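Local coordinates for protein mRNA interferase toxin YafQ (Escherichia coli, PDB 4MMG) that cleaves ribosome-bound mRNA in a sequence-specific, reading-frame-dependent way as the toxin of a type II toxin-antitoxin pair, inhibiting translation elongation and causing bacterial stasis, at residues S16-L21 against F84-T89; R25-N30 against P69-I74; Y50-L55 against G61-H66. The protein carries 1 engineered substitution. One frame throughout, in Å; residues are numbered along the deposited sequence.

Contact 1: S16-L21 against F84-T89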
loop_
_atom_site.group_PDB
_atom_site.type_symbol
_atom_site.label_atom_id
_atom_site.label_comp_id
_atom_site.label_asym_id
_atom_site.label_seq_id
_atom_site.Cartn_x
_atom_site.Cartn_y
_atom_site.Cartn_z
ATOM N N SER A 16 10.367 -2.454 -0.683
ATOM C CA SER A 16 11.337 -1.963 -1.648
ATOM C C SER A 16 11.563 -2.968 -2.776
ATOM O O SER A 16 11.672 -2.577 -3.936
ATOM C CB SER A 16 12.651 -1.623 -0.948
ATOM O OG SER A 16 12.426 -0.601 0.004
ATOM N N LYS A 17 11.619 -4.252 -2.430
ATOM C CA LYS A 17 11.754 -5.300 -3.440
ATOM C C LYS A 17 10.516 -5.320 -4.332
ATOM O O LYS A 17 10.622 -5.412 -5.557
ATOM C CB LYS A 17 11.947 -6.664 -2.783
ATOM C CG LYS A 17 13.252 -6.812 -2.012
ATOM C CD LYS A 17 13.370 -8.208 -1.433
ATOM C CE LYS A 17 14.667 -8.368 -0.650
ATOM N NZ LYS A 17 14.838 -9.762 -0.168
ATOM N N ASP A 18 9.345 -5.206 -3.710
ATOM C CA ASP A 18 8.087 -5.199 -4.458
ATOM C C ASP A 18 8.018 -4.045 -5.462
ATOM O O ASP A 18 7.544 -4.215 -6.588
ATOM C CB ASP A 18 6.898 -5.100 -3.497
ATOM C CG ASP A 18 6.664 -6.372 -2.699
ATOM O OD1 ASP A 18 7.293 -7.417 -2.987
ATOM O OD2 ASP A 18 5.823 -6.327 -1.777
ATOM N N VAL A 19 8.481 -2.872 -5.051
ATOM C CA VAL A 19 8.464 -1.708 -5.922
ATOM C C VAL A 19 9.388 -1.920 -7.121
ATOM O O VAL A 19 9.019 -1.612 -8.260
ATOM C CB VAL A 19 8.823 -0.415 -5.154
ATOM C CG1 VAL A 19 9.113 0.729 -6.120
ATOM C CG2 VAL A 19 7.704 -0.044 -4.197
ATOM N N LYS A 20 10.576 -2.472 -6.875
ATOM C CA LYS A 20 11.491 -2.772 -7.974
ATOM C C LYS A 20 10.886 -3.763 -8.966
ATOM O O LYS A 20 11.040 -3.606 -10.178
ATOM C CB LYS A 20 12.831 -3.289 -7.447
ATOM C CG LYS A 20 13.658 -2.217 -6.756
ATOM C CD LYS A 20 15.017 -2.756 -6.341
ATOM C CE LYS A 20 15.692 -1.833 -5.341
ATOM N NZ LYS A 20 16.604 -2.592 -4.434
ATOM N N LEU A 21 10.178 -4.765 -8.457
ATOM C CA LEU A 21 9.561 -5.768 -9.322
ATOM C C LEU A 21 8.440 -5.151 -10.167
ATOM O O LEU A 21 8.313 -5.449 -11.355
ATOM C CB LEU A 21 9.030 -6.933 -8.486
ATOM C CG LEU A 21 8.472 -8.122 -9.259
ATOM C CD1 LEU A 21 9.550 -8.739 -10.135
ATOM C CD2 LEU A 21 7.895 -9.158 -8.303
ATOM N N PHE A 84 4.413 1.311 4.644
ATOM C CA PHE A 84 4.185 0.641 3.371
ATOM C C PHE A 84 4.761 -0.767 3.450
ATOM O O PHE A 84 5.967 -0.945 3.627
ATOM C CB PHE A 84 4.801 1.461 2.241
ATOM C CG PHE A 84 4.162 2.808 2.081
ATOM C CD1 PHE A 84 2.907 2.924 1.510
ATOM C CD2 PHE A 84 4.800 3.950 2.529
ATOM C CE1 PHE A 84 2.302 4.159 1.369
ATOM C CE2 PHE A 84 4.208 5.193 2.399
ATOM C CZ PHE A 84 2.952 5.299 1.811
ATOM N N GLU A 85 3.898 -1.774 3.334
ATOM C CA GLU A 85 4.281 -3.147 3.664
ATOM C C GLU A 85 4.576 -4.048 2.469
ATOM O O GLU A 85 5.633 -4.682 2.419
ATOM C CB GLU A 85 3.226 -3.783 4.570
ATOM C CG GLU A 85 3.636 -5.112 5.153
ATOM C CD GLU A 85 4.780 -5.001 6.150
ATOM O OE1 GLU A 85 5.041 -3.897 6.675
ATOM O OE2 GLU A 85 5.429 -6.045 6.415
ATOM N N ARG A 86 3.632 -4.143 1.535
ATOM C CA ARG A 86 3.821 -4.915 0.308
ATOM C C ARG A 86 3.050 -4.277 -0.829
ATOM O O ARG A 86 2.079 -3.548 -0.601
ATOM C CB ARG A 86 3.332 -6.364 0.468
ATOM C CG ARG A 86 4.222 -7.246 1.334
ATOM C CD ARG A 86 4.293 -8.665 0.798
ATOM N NE ARG A 86 4.926 -8.724 -0.519
ATOM C CZ ARG A 86 4.983 -9.818 -1.272
ATOM N NH1 ARG A 86 4.432 -10.946 -0.849
ATOM N NH2 ARG A 86 5.570 -9.775 -2.458
ATOM N N THR A 87 3.479 -4.556 -2.052
ATOM C CA THR A 87 2.671 -4.224 -3.218
ATOM C C THR A 87 2.857 -5.269 -4.314
ATOM O O THR A 87 3.952 -5.808 -4.491
ATOM C CB THR A 87 2.942 -2.783 -3.729
ATOM O OG1 THR A 87 1.959 -2.433 -4.706
ATOM C CG2 THR A 87 4.325 -2.661 -4.349
ATOM N N GLY A 88 1.779 -5.583 -5.026
ATOM C CA GLY A 88 1.840 -6.571 -6.084
ATOM C C GLY A 88 0.465 -7.111 -6.405
ATOM O O GLY A 88 -0.547 -6.486 -6.095
ATOM N N THR A 89 0.427 -8.285 -7.021
ATOM C CA THR A 89 -0.833 -8.918 -7.368
ATOM C C THR A 89 -1.498 -9.475 -6.123
ATOM O O THR A 89 -0.854 -9.689 -5.093
ATOM C CB THR A 89 -0.647 -10.079 -8.359
ATOM O OG1 THR A 89 0.132 -11.106 -7.738
ATOM C CG2 THR A 89 0.039 -9.614 -9.645
HETATM O O HOH W 1 5.528 -6.023 -7.176
#
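Asp18 on the helical segment 16-21 faces Thr87 on strand 84-88 where the two axes, inclined by 26°, come within 7.1 Å and run in roughly the same direction. With CG beside the backbone N and anti to the carbonyl carbon (chi1 -71°), the Asp18 carboxylate reaches the strand, and Arg86 takes hold of it side-on. Arg86 NE donates to Asp18 OD2 on its syn lone pair at 2.9 Å, while Arg86 NH2 meets Asp18 OD1 at 3.0 Å, also on the syn side but tilted from the carboxylate plane. Bends in the arginine chain bring its guanidinium edge round to the acid, the two planes 34° apart. Asp18 OD2 receives a further donor on its anti side, tilted out of the carboxylate plane, the backbone Thr87 N at 3.0 Å, so one oxygen ties the helix to both side chain and main chain. Beside this polar grip, Thr87 CG2 packs against Asp18 CB at 3.6 Å. A water donates to both Asp18 O and Thr87 O, joining the two backbones. Gln14, one turn earlier on helix 13-24, adds a bond to Asp18 OD1, and Thr87 OG1 turns to Ile72 O on the adjacent strand 71-77. The salt bridge thus fastens helix 13-24 to strand 81-88 from within the classic beta bulge, where Glu85 and Arg86 both face Ile74.

Contact 2: R25-N30 against P69-I74. With SO4 (sulfate ion), chain D.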
loop_
_atom_site.group_PDB
_atom_site.type_symbol
_atom_site.label_atom_id
_atom_site.label_comp_id
_atom_site.label_asym_id
_atom_site.label_seq_id
_atom_site.Cartn_x
_atom_site.Cartn_y
_atom_site.Cartn_z
ATOM N N ARG A 25 8.233 -5.036 -14.213
ATOM C CA ARG A 25 7.094 -5.599 -14.935
ATOM C C ARG A 25 6.255 -4.549 -15.662
ATOM O O ARG A 25 5.180 -4.860 -16.175
ATOM C CB ARG A 25 6.235 -6.446 -13.990
ATOM C CG ARG A 25 6.967 -7.675 -13.496
ATOM C CD ARG A 25 6.131 -8.565 -12.593
ATOM N NE ARG A 25 6.886 -9.757 -12.196
ATOM C CZ ARG A 25 6.475 -10.639 -11.291
ATOM N NH1 ARG A 25 5.306 -10.475 -10.688
ATOM N NH2 ARG A 25 7.234 -11.688 -10.996
ATOM N N HIS A 26 6.769 -3.319 -15.702
ATOM C CA HIS A 26 6.208 -2.220 -16.488
ATOM C C HIS A 26 4.883 -1.699 -15.958
ATOM O O HIS A 26 4.058 -1.188 -16.713
ATOM C CB HIS A 26 6.111 -2.592 -17.976
ATOM C CG HIS A 26 7.378 -3.165 -18.526
ATOM N ND1 HIS A 26 8.593 -2.523 -18.414
ATOM C CD2 HIS A 26 7.626 -4.329 -19.173
ATOM C CE1 HIS A 26 9.532 -3.262 -18.978
ATOM N NE2 HIS A 26 8.972 -4.366 -19.440
ATOM N N LYS A 27 4.684 -1.798 -14.645
ATOM C CA LYS A 27 3.514 -1.163 -14.046
ATOM C C LYS A 27 3.630 0.363 -14.129
ATOM O O LYS A 27 4.739 0.917 -14.173
ATOM C CB LYS A 27 3.336 -1.598 -12.586
ATOM C CG LYS A 27 3.225 -3.109 -12.372
ATOM C CD LYS A 27 2.072 -3.726 -13.161
ATOM C CE LYS A 27 0.752 -3.143 -12.729
ATOM N NZ LYS A 27 -0.397 -3.849 -13.365
ATOM N N ASP A 28 2.485 1.033 -14.145
ATOM C CA ASP A 28 2.454 2.495 -14.149
ATOM C C ASP A 28 2.755 3.018 -12.747
ATOM O O ASP A 28 1.857 3.150 -11.906
ATOM C CB ASP A 28 1.081 2.977 -14.613
ATOM C CG ASP A 28 0.995 4.483 -14.729
ATOM O OD1 ASP A 28 1.932 5.183 -14.296
ATOM O OD2 ASP A 28 -0.033 4.966 -15.258
ATOM N N MET A 29 4.022 3.335 -12.500
ATOM C CA MET A 29 4.461 3.648 -11.148
ATOM C C MET A 29 3.854 4.943 -10.625
ATOM O O MET A 29 3.694 5.119 -9.410
ATOM C CB MET A 29 5.990 3.665 -11.065
ATOM C CG MET A 29 6.639 2.359 -11.514
ATOM S SD MET A 29 6.017 0.907 -10.652
ATOM C CE MET A 29 6.635 1.198 -8.992
ATOM N N ASN A 30 3.486 5.839 -11.535
ATOM C CA ASN A 30 2.819 7.062 -11.116
ATOM C C ASN A 30 1.518 6.795 -10.353
ATOM O O ASN A 30 1.169 7.553 -9.451
ATOM C CB ASN A 30 2.569 7.998 -12.306
ATOM C CG ASN A 30 3.826 8.732 -12.748
ATOM O OD1 ASN A 30 4.795 8.833 -12.002
ATOM N ND2 ASN A 30 3.804 9.258 -13.968
ATOM N N PRO A 69 -7.146 -3.185 -10.644
ATOM C CA PRO A 69 -7.892 -4.365 -10.186
ATOM C C PRO A 69 -7.020 -5.516 -9.669
ATOM O O PRO A 69 -7.444 -6.226 -8.756
ATOM C CB PRO A 69 -8.658 -4.790 -11.439
ATOM C CG PRO A 69 -8.919 -3.500 -12.135
ATOM C CD PRO A 69 -7.648 -2.702 -11.946
ATOM N N ASP A 70 -5.826 -5.692 -10.225
ATOM C CA ASP A 70 -4.912 -6.715 -9.707
ATOM C C ASP A 70 -3.561 -6.122 -9.326
ATOM O O ASP A 70 -2.514 -6.740 -9.529
ATOM C CB ASP A 70 -4.747 -7.868 -10.705
ATOM C CG ASP A 70 -4.075 -9.095 -10.090
ATOM O OD1 ASP A 70 -4.284 -9.364 -8.881
ATOM O OD2 ASP A 70 -3.331 -9.797 -10.816
ATOM N N TRP A 71 -3.588 -4.923 -8.753
ATOM C CA TRP A 71 -2.392 -4.335 -8.165
ATOM C C TRP A 71 -2.799 -3.730 -6.838
ATOM O O TRP A 71 -3.529 -2.735 -6.796
ATOM C CB TRP A 71 -1.812 -3.264 -9.080
ATOM C CG TRP A 71 -0.501 -2.672 -8.613
ATOM C CD1 TRP A 71 0.264 -3.077 -7.554
ATOM C CD2 TRP A 71 0.199 -1.575 -9.215
ATOM N NE1 TRP A 71 1.404 -2.299 -7.464
ATOM C CE2 TRP A 71 1.383 -1.371 -8.472
ATOM C CE3 TRP A 71 -0.059 -0.747 -10.313
ATOM C CZ2 TRP A 71 2.298 -0.368 -8.790
ATOM C CZ3 TRP A 71 0.853 0.255 -10.626
ATOM C CH2 TRP A 71 2.018 0.432 -9.869
ATOM N N ILE A 72 -2.330 -4.355 -5.761
ATOM C CA ILE A 72 -2.721 -4.036 -4.393
ATOM C C ILE A 72 -1.570 -3.373 -3.662
ATOM O O ILE A 72 -0.407 -3.728 -3.887
ATOM C CB ILE A 72 -3.017 -5.333 -3.625
ATOM C CG1 ILE A 72 -4.013 -6.192 -4.380
ATOM C CG2 ILE A 72 -3.507 -5.037 -2.199
ATOM C CD1 ILE A 72 -5.325 -5.595 -4.382
ATOM N N LEU A 73 -1.900 -2.431 -2.783
ATOM C CA LEU A 73 -0.971 -1.916 -1.784
ATOM C C LEU A 73 -1.451 -2.364 -0.411
ATOM O O LEU A 73 -2.601 -2.101 -0.043
ATOM C CB LEU A 73 -0.920 -0.393 -1.827
ATOM C CG LEU A 73 -0.166 0.241 -0.650
ATOM C CD1 LEU A 73 1.310 -0.069 -0.744
ATOM C CD2 LEU A 73 -0.386 1.751 -0.562
ATOM N N ILE A 74 -0.584 -3.053 0.334
ATOM C CA ILE A 74 -0.846 -3.387 1.728
ATOM C C ILE A 74 -0.013 -2.438 2.589
ATOM O O ILE A 74 1.211 -2.306 2.411
ATOM C CB ILE A 74 -0.483 -4.846 2.075
ATOM C CG1 ILE A 74 -1.391 -5.821 1.325
ATOM C CG2 ILE A 74 -0.602 -5.076 3.573
ATOM C CD1 ILE A 74 -1.003 -7.284 1.523
HETATM S S SO4 D . 5.099 -13.026 -8.012
HETATM O O1 SO4 D . 4.187 -11.973 -8.500
HETATM O O2 SO4 D . 4.312 -14.144 -7.503
HETATM O O3 SO4 D . 5.921 -13.489 -9.126
HETATM O O4 SO4 D . 5.957 -12.521 -6.944
HETATM O O HOH W 2 -0.199 -6.064 -10.942
#
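Lys27 lies over one face of the Trp71 indole, the lysine chain and the indole running antiparallel to one another. Its CB makes a CH-pi contact 3.9 Å from the centroid of the Trp71 six-membered ring, and the chain, bent at chi2 and chi3 (-58° and -61°), folds back so that Lys27 CE also rests on the ring, 3.5 Å from Trp71 CE3. The ammonium thereby passes the indole to a salt bridge with Glu68. A water accepting weakly from Lys27 NZ donates to Asp70 O. At the ring's edge, near its plane, Asp28 O stands 3.3 Å from Trp71 CZ3. Met29 crosses the indole at about a right angle, its SD 4.1 Å from Trp71 CH2 in an oblique Met-aromatic contact. Trp71 CG is anti to the backbone N (chi1 -175°), extending the indole toward the 25-30 turn. At the start of the turn, Arg25 NH1 and NH2 each donate to one oxygen of a sulfate ion, probably from the crystallisation liquor. The turn links helix 13-24, ended by a Schellman motif at His26, to helix 29-40, begun by the N-cap Asp28; Trp71, starting strand 71-77, also packs on Leu32 of that helix.

Contact 3: Y50-L55 against G61-H66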
loop_
_atom_site.group_PDB
_atom_site.type_symbol
_atom_site.label_atom_id
_atom_site.label_comp_id
_atom_site.label_asym_id
_atom_site.label_seq_id
_atom_site.Cartn_x
_atom_site.Cartn_y
_atom_site.Cartn_z
ATOM N N TYR A 50 -10.192 3.533 -4.674
ATOM C CA TYR A 50 -9.182 2.627 -4.130
ATOM C C TYR A 50 -9.751 1.426 -3.373
ATOM O O TYR A 50 -9.007 0.502 -3.052
ATOM C CB TYR A 50 -8.201 3.391 -3.229
ATOM C CG TYR A 50 -7.339 4.391 -3.972
ATOM C CD1 TYR A 50 -6.404 3.962 -4.907
ATOM C CD2 TYR A 50 -7.446 5.756 -3.725
ATOM C CE1 TYR A 50 -5.613 4.863 -5.592
ATOM C CE2 TYR A 50 -6.659 6.669 -4.406
ATOM C CZ TYR A 50 -5.736 6.212 -5.329
ATOM O OH TYR A 50 -4.946 7.122 -5.996
ATOM N N LYS A 51 -11.053 1.434 -3.085
ATOM C CA LYS A 51 -11.697 0.321 -2.383
ATOM C C LYS A 51 -10.950 -0.031 -1.098
ATOM O O LYS A 51 -10.787 -1.207 -0.746
ATOM C CB LYS A 51 -11.791 -0.902 -3.301
ATOM C CG LYS A 51 -12.541 -0.651 -4.603
ATOM C CD LYS A 51 -14.019 -0.466 -4.337
ATOM C CE LYS A 51 -14.830 -0.637 -5.612
ATOM N NZ LYS A 51 -16.270 -0.866 -5.303
ATOM N N ASP A 52 -10.503 1.004 -0.395
ATOM C CA ASP A 52 -9.676 0.819 0.783
ATOM C C ASP A 52 -10.433 0.109 1.902
ATOM O O ASP A 52 -11.579 0.452 2.205
ATOM C CB ASP A 52 -9.171 2.171 1.272
ATOM C CG ASP A 52 -8.178 2.039 2.384
ATOM O OD1 ASP A 52 -7.052 1.548 2.129
ATOM O OD2 ASP A 52 -8.530 2.407 3.524
ATOM N N HIS A 53 -9.790 -0.872 2.529
ATOM C CA HIS A 53 -10.430 -1.622 3.609
ATOM C C HIS A 53 -9.421 -2.355 4.479
ATOM O O HIS A 53 -8.304 -2.650 4.033
ATOM C CB HIS A 53 -11.456 -2.616 3.039
ATOM C CG HIS A 53 -10.851 -3.739 2.260
ATOM N ND1 HIS A 53 -10.656 -3.679 0.898
ATOM C CD2 HIS A 53 -10.419 -4.962 2.649
ATOM C CE1 HIS A 53 -10.125 -4.816 0.481
ATOM N NE2 HIS A 53 -9.966 -5.609 1.525
ATOM N N PRO A 54 -9.804 -2.655 5.732
ATOM C CA PRO A 54 -8.905 -3.402 6.618
ATOM C C PRO A 54 -8.810 -4.872 6.221
ATOM O O PRO A 54 -9.704 -5.410 5.557
ATOM C CB PRO A 54 -9.572 -3.262 7.990
ATOM C CG PRO A 54 -11.022 -3.055 7.687
ATOM C CD PRO A 54 -11.031 -2.225 6.429
ATOM N N LEU A 55 -7.708 -5.505 6.610
ATOM C CA LEU A 55 -7.475 -6.912 6.324
ATOM C C LEU A 55 -7.535 -7.758 7.596
ATOM O O LEU A 55 -7.382 -7.246 8.716
ATOM C CB LEU A 55 -6.105 -7.087 5.674
ATOM C CG LEU A 55 -5.943 -6.506 4.276
ATOM C CD1 LEU A 55 -4.490 -6.539 3.854
ATOM C CD2 LEU A 55 -6.784 -7.308 3.297
ATOM N N GLY A 61 -4.461 -6.069 11.150
ATOM C CA GLY A 61 -3.779 -4.844 11.537
ATOM C C GLY A 61 -3.365 -3.978 10.356
ATOM O O GLY A 61 -3.020 -2.806 10.534
ATOM N N TYR A 62 -3.389 -4.559 9.159
ATOM C CA TYR A 62 -3.036 -3.849 7.926
ATOM C C TYR A 62 -4.282 -3.503 7.109
ATOM O O TYR A 62 -5.396 -3.939 7.438
ATOM C CB TYR A 62 -2.083 -4.701 7.080
ATOM C CG TYR A 62 -0.705 -4.903 7.679
ATOM C CD1 TYR A 62 -0.463 -5.922 8.588
ATOM C CD2 TYR A 62 0.351 -4.074 7.325
ATOM C CE1 TYR A 62 0.802 -6.115 9.123
ATOM C CE2 TYR A 62 1.615 -4.252 7.855
ATOM C CZ TYR A 62 1.833 -5.274 8.758
ATOM O OH TYR A 62 3.097 -5.454 9.280
ATOM N N ARG A 63 -4.077 -2.731 6.040
ATOM C CA ARG A 63 -5.144 -2.324 5.126
ATOM C C ARG A 63 -4.746 -2.631 3.685
ATOM O O ARG A 63 -3.561 -2.818 3.391
ATOM C CB ARG A 63 -5.447 -0.832 5.253
ATOM C CG ARG A 63 -5.790 -0.386 6.665
ATOM C CD ARG A 63 -6.226 1.076 6.711
ATOM N NE ARG A 63 -7.507 1.292 6.034
ATOM C CZ ARG A 63 -8.690 1.053 6.593
ATOM N NH1 ARG A 63 -8.756 0.590 7.838
ATOM N NH2 ARG A 63 -9.808 1.265 5.912
ATOM N N ASP A 64 -5.751 -2.665 2.813
ATOM C CA ASP A 64 -5.640 -3.082 1.420
ATOM C C ASP A 64 -6.258 -1.978 0.567
ATOM O O ASP A 64 -7.457 -1.696 0.696
ATOM C CB ASP A 64 -6.454 -4.382 1.248
ATOM C CG ASP A 64 -6.447 -4.943 -0.172
ATOM O OD1 ASP A 64 -6.494 -4.200 -1.175
ATOM O OD2 ASP A 64 -6.463 -6.189 -0.284
ATOM N N ALA A 65 -5.456 -1.343 -0.289
ATOM C CA ALA A 65 -5.998 -0.426 -1.298
ATOM C C ALA A 65 -5.656 -0.942 -2.688
ATOM O O ALA A 65 -4.554 -1.452 -2.908
ATOM C CB ALA A 65 -5.445 0.983 -1.108
ATOM N N HIS A 66 -6.588 -0.815 -3.627
ATOM C CA HIS A 66 -6.336 -1.261 -4.992
ATOM C C HIS A 66 -5.794 -0.119 -5.836
ATOM O O HIS A 66 -6.484 0.887 -6.039
ATOM C CB HIS A 66 -7.622 -1.792 -5.633
ATOM C CG HIS A 66 -7.912 -3.230 -5.334
ATOM N ND1 HIS A 66 -8.324 -3.668 -4.091
ATOM C CD2 HIS A 66 -7.874 -4.328 -6.127
ATOM C CE1 HIS A 66 -8.530 -4.973 -4.135
ATOM N NE2 HIS A 66 -8.257 -5.399 -5.355
HETATM O O HOH W 3 -8.904 -2.761 -1.743
HETATM O O HOH W 4 -7.302 -5.441 10.752
#
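His66 N donates to Tyr50 O at 2.8 Å ahead of a short antiparallel ladder, which consists of the hydrogen-bonded pair His53-Asp64 and the non-hydrogen-bonded pair Pro54-Arg63. Beyond it, Leu55 N donates to Tyr62 O. Together they build the hairpin of strands 53-54 and 63-66, an example of how a short ladder is reinforced by side chains along its length.

The charged element is Asp52 with Arg63. Both Arg63 NE and Arg63 NH2 reach Asp52 OD2 at 2.9 Å, side-on and from the same face of the carboxylate, whose plane is 39° from that of the guanidinium. NE approaches on the syn side and NH2 from above the carboxylate plane, both bonds being bent. The other oxygen, Asp52 OD1, bonds to Tyr75 OH on the neighbouring strand. Pro54 N lies over one face of the Arg63 guanidinium, which thus rests against the His53-Pro54 backbone.

The His53 ring runs alongside the Asp64 side chain, pointing the same way, with Asp64 CB over its face 4.0 Å from the ring centroid. A chi1 of 68° turns this ring back beside Asp64, where His53 ND1 can donate to Lys51 O. Leu55 CD2 also touches Asp64 CB, at 3.6 Å. Separately, Tyr50 CB meets Ala65 CB at 4.2 Å, both side chains resting on Leu35 of helix 29-40.

One water lies within hydrogen-bonding distance of Lys51 O, Asp64 OD1 and His66 ND1, and another bridges Leu55 O to Gly61 N. The His66 side chain lies close to Gln90, an engineered residue at the inferred proton-donor position. The chemistry implies a hydrated, polar end of the hairpin, consistent with His66 being linked through water to the Asp64 carboxylate beside the presumed active site.

All three contacts converge on one sheet, in which strand 71-77 lies between 81-88 and 63-66. Contact 1 fastens helix 13-24 to strand 81-88, contact 2 brings the turn between the two long helices onto strand 71-77, and contact 3 joins the sheet's own strands at its 53-54 edge. Each is partly buried. Contact 1 relies on a carboxylate held by a guanidinium and a backbone N-H, contact 2 on a buried indole with Lys27 methylenes on one face and a methionine sulfur set obliquely to it, and contact 3 on a backbone ladder with a partly exposed ion pair. Thr87, Ile72 and Trp71 connect the first two; Leu73 and Ala65 pair the last two.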